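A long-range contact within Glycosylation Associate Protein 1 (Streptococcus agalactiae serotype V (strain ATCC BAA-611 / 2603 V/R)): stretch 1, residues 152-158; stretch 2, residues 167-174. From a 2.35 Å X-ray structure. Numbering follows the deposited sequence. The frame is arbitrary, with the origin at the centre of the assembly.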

# COMPACT_ATOMS: atom_id res chain seq x y z
N GLY A 152 -8.31 18.97 7.20
CA GLY A 152 -8.45 20.30 6.65
C GLY A 152 -7.87 21.43 7.48
O GLY A 152 -8.44 22.52 7.51
N PHE A 153 -6.75 21.20 8.18
CA PHE A 153 -5.97 22.26 8.79
C PHE A 153 -4.55 22.18 8.26
O PHE A 153 -4.14 21.16 7.70
N LEU A 154 -3.78 23.26 8.44
CA LEU A 154 -2.35 23.25 8.08
C LEU A 154 -1.57 22.48 9.13
O LEU A 154 -1.47 22.94 10.27
N SER A 155 -1.01 21.33 8.76
CA SER A 155 -0.28 20.46 9.68
C SER A 155 1.19 20.85 9.83
O SER A 155 1.73 20.80 10.94
N SER A 156 1.86 21.22 8.74
CA SER A 156 3.26 21.57 8.85
C SER A 156 3.70 22.38 7.62
O SER A 156 3.02 22.40 6.59
N ILE A 157 4.85 23.05 7.75
CA ILE A 157 5.49 23.77 6.65
C ILE A 157 6.94 23.31 6.56
O ILE A 157 7.66 23.34 7.56
N LEU A 158 7.35 22.91 5.37
CA LEU A 158 8.72 22.49 5.11
C LEU A 158 9.43 23.65 4.40
O LEU A 158 9.05 24.01 3.28
N TYR A 167 14.33 22.92 7.23
CA TYR A 167 13.67 22.44 8.44
C TYR A 167 12.15 22.42 8.22
O TYR A 167 11.62 23.05 7.30
N GLN A 168 11.47 21.74 9.14
CA GLN A 168 10.03 21.55 9.07
C GLN A 168 9.39 22.01 10.38
O GLN A 168 9.77 21.53 11.46
N ASP A 169 8.44 22.93 10.29
CA ASP A 169 7.68 23.40 11.45
C ASP A 169 6.36 22.63 11.53
O ASP A 169 5.56 22.69 10.60
N TYR A 170 6.14 21.93 12.65
CA TYR A 170 4.90 21.20 12.85
C TYR A 170 3.97 22.03 13.70
O TYR A 170 4.38 22.55 14.75
N LEU A 171 2.72 22.14 13.28
CA LEU A 171 1.78 23.11 13.83
C LEU A 171 0.63 22.41 14.52
O LEU A 171 0.30 21.26 14.22
N ALA A 172 0.02 23.13 15.48
CA ALA A 172 -1.31 22.82 15.99
C ALA A 172 -2.36 23.46 15.09
O ALA A 172 -2.04 24.34 14.28
N PRO A 173 -3.63 23.03 15.19
CA PRO A 173 -4.67 23.62 14.32
C PRO A 173 -4.86 25.12 14.52
O PRO A 173 -5.40 25.79 13.62
N SER A 174 -4.42 25.68 15.64
CA SER A 174 -4.40 27.12 15.83
C SER A 174 -3.36 27.81 14.96
O SER A 174 -3.40 29.05 14.85

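Two nearly antiparallel strands, one ending the first stretch and continuing beyond it, the other running through Tyr-167 to Leu-171, set the frame. Ile-157 and Asp-169 form the hydrogen-bonded pair, with Ile-157 N to Asp-169 O at 3.0 Å and Asp-169 N to Ile-157 O at 2.9 Å; Leu-171 N adds a further bond to Ser-155 O at 2.9 Å. Within the paired segment, side chains alternate between the faces of the sheet.

One face carries Ser-156, Leu-158, Gln-168 and Tyr-170. Ser-156, at chi1 p (74°), accepts a hydrogen bond at its OG from Gln-168 NE2 at 3.0 Å. Gln-168 reaches this diagonal neighbour with chi1 t and chi2 at 138°, between the usual wells, so its end comes nearer the opposing strand than its CB direction alone suggests. A long amide suits the place, since it can span the sheet face while its OE1 and NE2 also find partners elsewhere in the structure. Gln-168 OE1 lies 3.5 Å from Leu-158 CD1, whose t,t side chain projects from the same face. Tyr-170, chi1 m, sets its ring obliquely beside Ser-156, Tyr-170 CD2 to Ser-156 CB 4.3 Å.

On the face of Ile-157 and Asp-169, Leu-171, its CA-to-CB bond toward stretch 1, takes the m,t rotamer. Leu-171 CD1 meets Leu-154 CD2 at 3.7 Å and Ile-157 CD1 at 4.4 Å. Leu-154 (t,p), pointing sideways, and Ile-157 (m,t) thus share one methyl, a place suited to a branched aliphatic residue. Asp-169, chi1 m, has its carboxylate satisfied elsewhere in the structure. Ser-155 and Ala-172 point away.

Beyond the strand pairing, Phe-153 points toward stretch 2 with chi1 p and chi2 87°. Its flat ring suits Pro-173, whose CG sits over one face, 4.2 Å from the Phe-153 ring centroid and almost on its normal. A water donates to Leu-154 O at 2.7 Å and Ala-172 O at 2.9 Å, bridging two carbonyls that cannot bond each other.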

# COMPACT_ATOMS: atom_id res chain seq x y z
CB PHE A 153 -6.00 22.17 10.33
CG PHE A 153 -5.36 20.93 10.88
CD1 PHE A 153 -3.99 20.88 11.13
CD2 PHE A 153 -6.13 19.80 11.16
CE1 PHE A 153 -3.39 19.73 11.65
CE2 PHE A 153 -5.54 18.64 11.67
CZ PHE A 153 -4.16 18.61 11.92
CB LEU A 154 -1.80 24.67 7.94
CG LEU A 154 -0.31 24.78 7.54
CD1 LEU A 154 -0.01 24.10 6.19
CD2 LEU A 154 0.09 26.23 7.49
CB SER A 155 -0.37 19.00 9.22
OG SER A 155 0.29 18.13 10.14
CB SER A 156 4.13 20.31 9.03
OG SER A 156 4.25 19.55 7.83
CB ILE A 157 5.48 25.29 6.82
CG1 ILE A 157 4.07 25.83 7.01
CG2 ILE A 157 6.11 25.97 5.62
CD1 ILE A 157 4.09 27.26 7.50
CB LEU A 158 8.74 21.21 4.26
CG LEU A 158 9.98 20.32 4.37
CD1 LEU A 158 9.79 18.94 3.72
CD2 LEU A 158 11.20 21.03 3.77
CB TYR A 167 14.02 23.30 9.66
CG TYR A 167 13.73 24.78 9.44
CD1 TYR A 167 12.46 25.30 9.63
CD2 TYR A 167 14.72 25.64 9.01
CE1 TYR A 167 12.20 26.63 9.42
CE2 TYR A 167 14.46 26.98 8.79
CZ TYR A 167 13.21 27.47 9.00
OH TYR A 167 12.97 28.80 8.78
CB GLN A 168 9.68 20.08 8.81
CG GLN A 168 8.23 19.88 8.39
CD GLN A 168 8.08 18.87 7.25
OE1 GLN A 168 9.00 18.09 6.97
NE2 GLN A 168 6.92 18.87 6.60
CB ASP A 169 7.43 24.90 11.36
CG ASP A 169 8.70 25.70 11.58
OD1 ASP A 169 9.74 25.05 11.85
OD2 ASP A 169 8.66 26.95 11.49
CB TYR A 170 5.13 19.85 13.52
CG TYR A 170 5.98 18.84 12.77
CD1 TYR A 170 7.36 18.99 12.70
CD2 TYR A 170 5.40 17.71 12.19
CE1 TYR A 170 8.16 18.05 12.05
CE2 TYR A 170 6.18 16.75 11.53
CZ TYR A 170 7.56 16.93 11.46
OH TYR A 170 8.35 16.00 10.84
CB LEU A 171 1.24 24.04 12.73
CG LEU A 171 2.27 24.75 11.81
CD1 LEU A 171 1.63 25.72 10.82
CD2 LEU A 171 3.31 25.49 12.64
CB ALA A 172 -1.44 23.32 17.43
CB PRO A 173 -5.94 22.84 14.70
CG PRO A 173 -5.42 21.51 15.22
CD PRO A 173 -4.11 21.84 15.93
CB SER A 174 -4.09 27.44 17.28
OG SER A 174 -2.72 27.14 17.52
O HOH W 1 -2.58 25.07 11.53